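Local coordinates for protein DnaB intein (PDB 1MI8) that probably excises itself from a replicative DNA helicase by protein splicing, a process that includes side-chain cyclization of an asparagine, at residues V19-L24 with F137-P142; T53-V58 with V133-D138; K92-L97 with W122-S127. The protein carries 4 engineered substitutions. All blocks are in the same frame, centred on the assembly; numbering follows the deposited sequence.

Overall arrangement
All three contacts use the long strand 120-140. Interaction 1 is the buried one: its segments, 19-24 and 137-142, meet through apolar side chains and a CH-pi contact. Interactions 2 and 3 are partly buried and join the strand to neighbours in its own antiparallel sheet, 41-63 and 94-98, through backbone hydrogen bonds. Interaction 2 bears lysines and glutamates on both faces of its strand pair, whereas interaction 3 adds a tryptophan over an alanine and a bridging water. Interactions 1 and 2 follow each other along the strand and share F137 and D138, with centres about 13 Å apart; the centre of interaction 3 lies about 23 Å from each.

Interaction 1. Residues V19-L24 with F137-P142; sequences VSIKDL and FDLTVP
I21 and F137 lie alongside each other, their side chains running opposite ways, the tip of the isoleucine passing along the base of the phenylalanine. CG1 of I21 stands anti to the backbone N (chi1 -174°) and the chain stays extended, which carries CD1 forward to 3.8 Å from CB of F137. The same methyl lies 3.9 Å from the backbone N of D138 and 4.0 Å from CD2 of L139. One methyl thus spans three consecutive residues of the strand, resting on the side chains of F137 and L139, which both turn toward 19-24, and on the backbone between them. K22 meets the other end of the phenylalanine. Its CA sits over one face of the F137 ring, 4.3 Å from the ring centroid and 16° off the normal, a CH-pi contact. Its CG approaches CZ at the ring tip, 3.8 Å away, after which the lysine chain bends and leads its ammonium group away from the strand.

The turn that presents I21 and K22 is tied within its own segment. The hydroxyl OG of S20 accepts a bond from the backbone N of D23 at 3.1 Å, an ST motif at the start of the 3-10 segment 22-24, and L24 N bonds to I21 O. The backbones of I21 and K22 also bond to S8 and G6. Beyond the pair, I21 packs on I10 and V50 and F137 on L25 and M52, while D138 points away from the turn and touches H75, the histidine of the TXXH signature of inteins. The contact therefore joins the turn after strand 17-20 to strand 120-140 within the splicing domain. With mainly carbon surfaces and a ring face meeting and no polar bond between the segments, the fit rests on shape and dispersion forces.

Interaction 2. Residues T53-V58 with V133-D138; sequences TGKKLV and VEEVFD
T53 N gives a hydrogen bond to V136 O, 2.7 Å long, and V136 N returns one to G54 O at 2.8 Å. Further along, K56 and E134 form a hydrogen-bonded antiparallel pair: K56 N to E134 O is 2.7 Å, and E134 N to K56 O is 3.1 Å. K56 then bends back along its own strand, and NZ reaches T53 O at 3.1 Å from above the carbonyl plane. On the face of K55 and E135, K55 NZ and E135 OE2 make only a long salt bridge of 4.0 Å. The carboxylate of E134 is gripped more firmly by K70 and S5, which hold it while CG1 of V58 lies 3.7 Å from its OE2.

Packing centres on V136, whose CG1 is pressed against K56 CG at 3.5 Å, a tight carbon-carbon approach. The backbone angles of G54 would jam a CB against the preceding carbonyl, which favours glycine there. No helix lies nearby: strands 41-63 and 120-140 are antiparallel sheet neighbours in the all-beta splicing domain of the Hint (Hedgehog/intein) family, with A3 against T53 and V136, and M52 against E135.

Interaction 3. Residues K92-L97 with W122-S127; sequences KEHIAL and WDSIVS
W122 lays its six-membered ring over the methyl of A96, CB standing 4.1 Å from the ring centroid and 27° off its normal. CZ3 makes the nearest carbon contact, 3.7 Å from that CB, and CE3 lies beside the backbone N of A96. L78 packs against both residues, so an alanine in place of W122 would probably strip the A96 methyl and L78 of this cover and open a gap beside them.

Next to this pair, I95 and D123 exchange two backbone hydrogen bonds, I95 N to D123 O at 2.9 Å and D123 N to I95 O at 3.0 Å. They join strand 94-98 to strand 120-140 as antiparallel neighbours in the all-beta splicing domain, and beyond them V126 and S127 form a classic beta bulge opposite K62. On the face of D123, CD1 of L97 lies 3.7 Å from CB of D123, whose OD2 is held by L65 N and T63 OG1. CD1 of I125 touches E93 CB at 3.6 Å. Where the strands part, I125 N reaches E93 O only weakly, and a water donates to E93 O at 2.8 Å while accepting from S124 OG at 3.0 Å. S127 pairs antiparallel with a strand of the second subunit, so the sheet runs on across the interface.

Interaction 1. Residues V19-L24 with F137-P142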
loop_
_atom_site.group_PDB
_atom_site.type_symbol
_atom_site.label_atom_id
_atom_site.label_comp_id
_atom_site.label_asym_id
_atom_site.label_seq_id
_atom_site.Cartn_x
_atom_site.Cartn_y
_atom_site.Cartn_z
ATOM N N VAL A 19 -21.546 3.682 -16.372
ATOM C CA VAL A 19 -20.908 3.618 -17.657
ATOM C C VAL A 19 -19.470 4.073 -17.408
ATOM O O VAL A 19 -19.221 4.938 -16.550
ATOM C CB VAL A 19 -21.664 4.497 -18.708
ATOM C CG1 VAL A 19 -23.148 4.645 -18.298
ATOM C CG2 VAL A 19 -20.977 5.790 -18.897
ATOM N N SER A 20 -18.510 3.466 -18.098
ATOM C CA SER A 20 -17.119 3.831 -17.889
ATOM C C SER A 20 -16.940 5.326 -18.106
ATOM O O SER A 20 -17.674 5.925 -18.899
ATOM C CB SER A 20 -16.210 3.056 -18.858
ATOM O OG SER A 20 -16.562 3.387 -20.186
ATOM N N ILE A 21 -15.991 5.926 -17.387
ATOM C CA ILE A 21 -15.720 7.353 -17.554
ATOM C C ILE A 21 -15.196 7.594 -18.992
ATOM O O ILE A 21 -15.475 8.660 -19.587
ATOM C CB ILE A 21 -14.703 7.901 -16.482
ATOM C CG1 ILE A 21 -14.563 9.415 -16.618
ATOM C CG2 ILE A 21 -13.429 7.157 -16.558
ATOM C CD1 ILE A 21 -13.806 10.112 -15.499
ATOM N N LYS A 22 -14.439 6.635 -19.548
ATOM C CA LYS A 22 -13.985 6.764 -20.960
ATOM C C LYS A 22 -15.231 6.946 -21.869
ATOM O O LYS A 22 -15.275 7.842 -22.729
ATOM C CB LYS A 22 -13.248 5.523 -21.437
ATOM C CG LYS A 22 -12.689 5.578 -22.896
ATOM C CD LYS A 22 -13.012 4.273 -23.646
ATOM C CE LYS A 22 -12.348 4.135 -25.043
ATOM N NZ LYS A 22 -10.909 3.686 -24.915
ATOM N N ASP A 23 -16.241 6.111 -21.651
ATOM C CA ASP A 23 -17.466 6.194 -22.420
ATOM C C ASP A 23 -18.243 7.456 -22.128
ATOM O O ASP A 23 -19.198 7.735 -22.817
ATOM C CB ASP A 23 -18.366 4.986 -22.181
ATOM C CG ASP A 23 -17.866 3.747 -22.881
ATOM O OD1 ASP A 23 -16.925 3.853 -23.687
ATOM O OD2 ASP A 23 -18.410 2.657 -22.632
ATOM N N LEU A 24 -17.859 8.239 -21.124
ATOM C CA LEU A 24 -18.591 9.468 -20.865
ATOM C C LEU A 24 -17.826 10.720 -21.327
ATOM O O LEU A 24 -18.250 11.827 -21.063
ATOM C CB LEU A 24 -18.909 9.610 -19.366
ATOM C CG LEU A 24 -19.884 8.618 -18.733
ATOM C CD1 LEU A 24 -19.707 8.579 -17.225
ATOM C CD2 LEU A 24 -21.310 8.988 -19.127
ATOM N N PHE A 137 -8.387 9.592 -16.948
ATOM C CA PHE A 137 -9.442 10.599 -17.011
ATOM C C PHE A 137 -9.947 11.187 -15.670
ATOM O O PHE A 137 -9.763 10.592 -14.585
ATOM C CB PHE A 137 -10.679 10.017 -17.718
ATOM C CG PHE A 137 -10.420 9.377 -19.095
ATOM C CD1 PHE A 137 -9.726 8.179 -19.214
ATOM C CD2 PHE A 137 -10.954 9.958 -20.259
ATOM C CE1 PHE A 137 -9.554 7.543 -20.449
ATOM C CE2 PHE A 137 -10.799 9.328 -21.538
ATOM C CZ PHE A 137 -10.100 8.121 -21.638
ATOM N N ASP A 138 -10.631 12.339 -15.771
ATOM C CA ASP A 138 -11.223 12.993 -14.612
ATOM C C ASP A 138 -12.472 13.780 -15.031
ATOM O O ASP A 138 -12.886 13.841 -16.199
ATOM C CB ASP A 138 -10.187 13.919 -13.907
ATOM C CG ASP A 138 -10.492 14.156 -12.384
ATOM O OD1 ASP A 138 -11.509 13.620 -11.856
ATOM O OD2 ASP A 138 -9.696 14.912 -11.719
ATOM N N LEU A 139 -13.117 14.385 -14.080
ATOM C CA LEU A 139 -14.267 15.114 -14.493
ATOM C C LEU A 139 -14.352 16.201 -13.488
ATOM O O LEU A 139 -13.705 16.129 -12.451
ATOM C CB LEU A 139 -15.490 14.180 -14.558
ATOM C CG LEU A 139 -15.887 13.311 -13.357
ATOM C CD1 LEU A 139 -16.610 14.160 -12.358
ATOM C CD2 LEU A 139 -16.797 12.182 -13.810
ATOM N N THR A 140 -15.116 17.231 -13.819
ATOM C CA THR A 140 -15.251 18.377 -12.954
ATOM C C THR A 140 -16.659 18.358 -12.375
ATOM O O THR A 140 -17.649 18.088 -13.075
ATOM C CB THR A 140 -15.010 19.683 -13.761
ATOM O OG1 THR A 140 -13.768 19.581 -14.455
ATOM C CG2 THR A 140 -14.922 20.875 -12.857
ATOM N N VAL A 141 -16.749 18.635 -11.087
ATOM C CA VAL A 141 -18.027 18.634 -10.406
ATOM C C VAL A 141 -18.090 19.827 -9.432
ATOM O O VAL A 141 -17.639 19.754 -8.269
ATOM C CB VAL A 141 -18.265 17.273 -9.689
ATOM C CG1 VAL A 141 -17.065 16.954 -8.816
ATOM C CG2 VAL A 141 -19.543 17.307 -8.839
ATOM N N PRO A 142 -18.627 20.965 -9.935
ATOM C CA PRO A 142 -18.804 22.229 -9.202
ATOM C C PRO A 142 -19.549 22.032 -7.875
ATOM O O PRO A 142 -20.619 21.404 -7.832
ATOM C CB PRO A 142 -19.595 23.083 -10.191
ATOM C CG PRO A 142 -18.942 22.715 -11.535
ATOM C CD PRO A 142 -18.756 21.178 -11.396
#

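Interaction 2. Residues T53-V58 with V133-D138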
loop_
_atom_site.group_PDB
_atom_site.type_symbol
_atom_site.label_atom_id
_atom_site.label_comp_id
_atom_site.label_asym_id
_atom_site.label_seq_id
_atom_site.Cartn_x
_atom_site.Cartn_y
_atom_site.Cartn_z
ATOM N N THR A 53 -6.642 13.044 -19.471
ATOM C CA THR A 53 -5.539 13.950 -19.183
ATOM C C THR A 53 -4.238 13.384 -19.718
ATOM O O THR A 53 -3.159 13.887 -19.401
ATOM C CB THR A 53 -5.368 14.192 -17.680
ATOM O OG1 THR A 53 -5.145 12.933 -17.000
ATOM C CG2 THR A 53 -6.600 14.869 -17.123
ATOM N N GLY A 54 -4.336 12.348 -20.540
ATOM C CA GLY A 54 -3.132 11.746 -21.076
ATOM C C GLY A 54 -2.845 10.337 -20.580
ATOM O O GLY A 54 -3.723 9.658 -20.048
ATOM N N LYS A 55 -1.612 9.883 -20.767
ATOM C CA LYS A 55 -1.250 8.550 -20.326
ATOM C C LYS A 55 -0.479 8.639 -19.013
ATOM O O LYS A 55 0.486 9.373 -18.912
ATOM C CB LYS A 55 -0.404 7.859 -21.392
ATOM C CG LYS A 55 -1.052 7.845 -22.759
ATOM C CD LYS A 55 -0.778 6.552 -23.481
ATOM C CE LYS A 55 -1.568 6.536 -24.789
ATOM N NZ LYS A 55 -1.976 5.179 -25.176
ATOM N N LYS A 56 -0.901 7.897 -17.997
ATOM C CA LYS A 56 -0.182 7.992 -16.734
ATOM C C LYS A 56 -0.140 6.683 -16.034
ATOM O O LYS A 56 -1.009 5.860 -16.185
ATOM C CB LYS A 56 -0.826 9.003 -15.779
ATOM C CG LYS A 56 -1.060 10.391 -16.351
ATOM C CD LYS A 56 0.229 11.123 -16.679
ATOM C CE LYS A 56 -0.069 12.273 -17.657
ATOM N NZ LYS A 56 -1.234 13.090 -17.157
ATOM N N LEU A 57 0.896 6.510 -15.239
ATOM C CA LEU A 57 1.073 5.312 -14.473
ATOM C C LEU A 57 -0.116 5.220 -13.512
ATOM O O LEU A 57 -0.479 6.198 -12.811
ATOM C CB LEU A 57 2.370 5.423 -13.720
ATOM C CG LEU A 57 2.696 4.242 -12.856
ATOM C CD1 LEU A 57 2.663 2.953 -13.671
ATOM C CD2 LEU A 57 4.069 4.499 -12.261
ATOM N N VAL A 58 -0.672 4.027 -13.421
ATOM C CA VAL A 58 -1.834 3.828 -12.604
ATOM C C VAL A 58 -1.604 2.762 -11.517
ATOM O O VAL A 58 -0.748 1.879 -11.679
ATOM C CB VAL A 58 -2.955 3.571 -13.632
ATOM C CG1 VAL A 58 -3.407 2.152 -13.695
ATOM C CG2 VAL A 58 -3.982 4.613 -13.462
ATOM N N VAL A 133 0.941 1.859 -17.196
ATOM C CA VAL A 133 0.531 3.175 -17.685
ATOM C C VAL A 133 -0.679 2.947 -18.537
ATOM O O VAL A 133 -0.786 1.923 -19.225
ATOM C CB VAL A 133 1.568 3.872 -18.585
ATOM C CG1 VAL A 133 0.953 5.143 -19.164
ATOM C CG2 VAL A 133 2.819 4.213 -17.790
ATOM N N GLU A 134 -1.595 3.900 -18.452
ATOM C CA GLU A 134 -2.830 3.870 -19.227
ATOM C C GLU A 134 -3.313 5.286 -19.387
ATOM O O GLU A 134 -2.814 6.207 -18.730
ATOM C CB GLU A 134 -3.977 3.133 -18.532
ATOM C CG GLU A 134 -3.651 1.966 -17.681
ATOM C CD GLU A 134 -4.933 1.336 -17.170
ATOM O OE1 GLU A 134 -6.029 1.929 -17.384
ATOM O OE2 GLU A 134 -4.848 0.253 -16.569
ATOM N N GLU A 135 -4.278 5.428 -20.302
ATOM C CA GLU A 135 -4.951 6.699 -20.577
ATOM C C GLU A 135 -5.732 6.954 -19.296
ATOM O O GLU A 135 -6.360 6.050 -18.740
ATOM C CB GLU A 135 -5.906 6.548 -21.773
ATOM C CG GLU A 135 -5.412 7.245 -23.015
ATOM C CD GLU A 135 -6.182 6.808 -24.266
ATOM O OE1 GLU A 135 -7.380 6.422 -24.143
ATOM O OE2 GLU A 135 -5.593 6.860 -25.379
ATOM N N VAL A 136 -5.705 8.183 -18.832
ATOM C CA VAL A 136 -6.347 8.454 -17.570
ATOM C C VAL A 136 -7.291 9.652 -17.701
ATOM O O VAL A 136 -7.072 10.564 -18.538
ATOM C CB VAL A 136 -5.186 8.530 -16.507
ATOM C CG1 VAL A 136 -4.468 9.877 -16.516
ATOM C CG2 VAL A 136 -5.676 8.085 -15.166
ATOM N N PHE A 137 -8.387 9.592 -16.948
ATOM C CA PHE A 137 -9.442 10.599 -17.011
ATOM C C PHE A 137 -9.947 11.187 -15.670
ATOM O O PHE A 137 -9.763 10.592 -14.585
ATOM C CB PHE A 137 -10.679 10.017 -17.718
ATOM C CG PHE A 137 -10.420 9.377 -19.095
ATOM C CD1 PHE A 137 -9.726 8.179 -19.214
ATOM C CD2 PHE A 137 -10.954 9.958 -20.259
ATOM C CE1 PHE A 137 -9.554 7.543 -20.449
ATOM C CE2 PHE A 137 -10.799 9.328 -21.538
ATOM C CZ PHE A 137 -10.100 8.121 -21.638
ATOM N N ASP A 138 -10.631 12.339 -15.771
ATOM C CA ASP A 138 -11.223 12.993 -14.612
ATOM C C ASP A 138 -12.472 13.780 -15.031
ATOM O O ASP A 138 -12.886 13.841 -16.199
ATOM C CB ASP A 138 -10.187 13.919 -13.907
ATOM C CG ASP A 138 -10.492 14.156 -12.384
ATOM O OD1 ASP A 138 -11.509 13.620 -11.856
ATOM O OD2 ASP A 138 -9.696 14.912 -11.719
#

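Interaction 3. Residues K92-L97 with W122-S127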
loop_
_atom_site.group_PDB
_atom_site.type_symbol
_atom_site.label_atom_id
_atom_site.label_comp_id
_atom_site.label_asym_id
_atom_site.label_seq_id
_atom_site.Cartn_x
_atom_site.Cartn_y
_atom_site.Cartn_z
ATOM N N LYS A 92 -3.460 1.041 7.146
ATOM C CA LYS A 92 -4.175 1.395 8.378
ATOM C C LYS A 92 -5.280 2.403 8.057
ATOM O O LYS A 92 -6.010 2.824 8.953
ATOM C CB LYS A 92 -3.235 2.074 9.403
ATOM C CG LYS A 92 -2.856 3.526 8.988
ATOM C CD LYS A 92 -1.764 4.127 9.885
ATOM C CE LYS A 92 -1.219 5.487 9.361
ATOM N NZ LYS A 92 -2.267 6.530 9.108
ATOM N N GLU A 93 -5.396 2.854 6.817
ATOM C CA GLU A 93 -6.442 3.869 6.572
ATOM C C GLU A 93 -7.801 3.254 6.219
ATOM O O GLU A 93 -7.876 2.104 5.794
ATOM C CB GLU A 93 -6.037 4.822 5.405
ATOM C CG GLU A 93 -4.702 5.643 5.460
ATOM C CD GLU A 93 -4.812 6.966 6.267
ATOM O OE1 GLU A 93 -5.926 7.520 6.458
ATOM O OE2 GLU A 93 -3.774 7.493 6.670
ATOM N N HIS A 94 -8.891 3.994 6.405
ATOM C CA HIS A 94 -10.172 3.496 5.913
ATOM C C HIS A 94 -10.573 4.578 4.908
ATOM O O HIS A 94 -10.226 5.752 5.092
ATOM C CB HIS A 94 -11.257 3.444 7.002
ATOM C CG HIS A 94 -10.950 2.499 8.126
ATOM N ND1 HIS A 94 -9.983 2.763 9.075
ATOM C CD2 HIS A 94 -11.430 1.265 8.408
ATOM C CE1 HIS A 94 -9.873 1.725 9.888
ATOM N NE2 HIS A 94 -10.735 0.802 9.503
ATOM N N ILE A 95 -11.311 4.224 3.865
ATOM C CA ILE A 95 -11.790 5.258 2.924
ATOM C C ILE A 95 -13.300 5.164 2.715
ATOM O O ILE A 95 -13.949 4.130 2.928
ATOM C CB ILE A 95 -11.091 5.219 1.561
ATOM C CG1 ILE A 95 -11.466 3.940 0.822
ATOM C CG2 ILE A 95 -9.550 5.321 1.793
ATOM C CD1 ILE A 95 -10.924 3.882 -0.654
ATOM N N ALA A 96 -13.852 6.288 2.330
ATOM C CA ALA A 96 -15.271 6.429 2.174
ATOM C C ALA A 96 -15.856 5.724 0.928
ATOM O O ALA A 96 -15.365 5.942 -0.211
ATOM C CB ALA A 96 -15.586 7.904 2.138
ATOM N N LEU A 97 -16.856 4.865 1.164
ATOM C CA LEU A 97 -17.616 4.174 0.091
ATOM C C LEU A 97 -19.101 4.508 0.300
ATOM O O LEU A 97 -19.581 4.572 1.416
ATOM C CB LEU A 97 -17.535 2.642 0.177
ATOM C CG LEU A 97 -16.182 1.980 0.362
ATOM C CD1 LEU A 97 -16.441 0.482 0.309
ATOM C CD2 LEU A 97 -15.194 2.466 -0.698
ATOM N N TRP A 122 -16.890 3.138 5.961
ATOM C CA TRP A 122 -15.446 3.481 5.999
ATOM C C TRP A 122 -14.729 2.161 5.984
ATOM O O TRP A 122 -14.594 1.508 7.013
ATOM C CB TRP A 122 -15.139 4.264 7.260
ATOM C CG TRP A 122 -15.778 5.600 7.271
ATOM C CD1 TRP A 122 -16.929 5.972 7.922
ATOM C CD2 TRP A 122 -15.271 6.781 6.655
ATOM N NE1 TRP A 122 -17.147 7.303 7.758
ATOM C CE2 TRP A 122 -16.140 7.829 6.990
ATOM C CE3 TRP A 122 -14.151 7.054 5.841
ATOM C CZ2 TRP A 122 -15.925 9.145 6.556
ATOM C CZ3 TRP A 122 -13.948 8.361 5.407
ATOM C CH2 TRP A 122 -14.819 9.383 5.766
ATOM N N ASP A 123 -14.315 1.743 4.790
ATOM C CA ASP A 123 -13.723 0.407 4.579
ATOM C C ASP A 123 -12.201 0.431 4.566
ATOM O O ASP A 123 -11.597 1.390 4.061
ATOM C CB ASP A 123 -14.257 -0.153 3.240
ATOM C CG ASP A 123 -14.224 -1.673 3.161
ATOM O OD1 ASP A 123 -14.140 -2.296 4.203
ATOM O OD2 ASP A 123 -14.297 -2.234 2.046
ATOM N N SER A 124 -11.594 -0.624 5.120
ATOM C CA SER A 124 -10.141 -0.741 5.187
ATOM C C SER A 124 -9.535 -0.984 3.838
ATOM O O SER A 124 -10.115 -1.630 3.000
ATOM C CB SER A 124 -9.706 -1.917 6.068
ATOM O OG SER A 124 -9.999 -1.676 7.425
ATOM N N ILE A 125 -8.358 -0.438 3.631
ATOM C CA ILE A 125 -7.618 -0.667 2.424
ATOM C C ILE A 125 -6.931 -1.994 2.625
ATOM O O ILE A 125 -6.355 -2.232 3.679
ATOM C CB ILE A 125 -6.535 0.410 2.209
ATOM C CG1 ILE A 125 -7.213 1.788 2.080
ATOM C CG2 ILE A 125 -5.771 0.112 0.907
ATOM C CD1 ILE A 125 -6.293 2.917 2.348
ATOM N N VAL A 126 -6.997 -2.874 1.619
ATOM C CA VAL A 126 -6.304 -4.147 1.724
ATOM C C VAL A 126 -5.220 -4.283 0.651
ATOM O O VAL A 126 -4.382 -5.199 0.722
ATOM C CB VAL A 126 -7.264 -5.367 1.652
ATOM C CG1 VAL A 126 -8.266 -5.259 2.809
ATOM C CG2 VAL A 126 -7.940 -5.481 0.273
ATOM N N SER A 127 -5.260 -3.413 -0.344
ATOM C CA SER A 127 -4.236 -3.462 -1.388
ATOM C C SER A 127 -4.024 -2.160 -2.152
ATOM O O SER A 127 -4.972 -1.437 -2.468
ATOM C CB SER A 127 -4.532 -4.600 -2.409
ATOM O OG SER A 127 -3.344 -4.829 -3.162
HETATM O O HOH W 1 -7.477 -0.072 7.460
#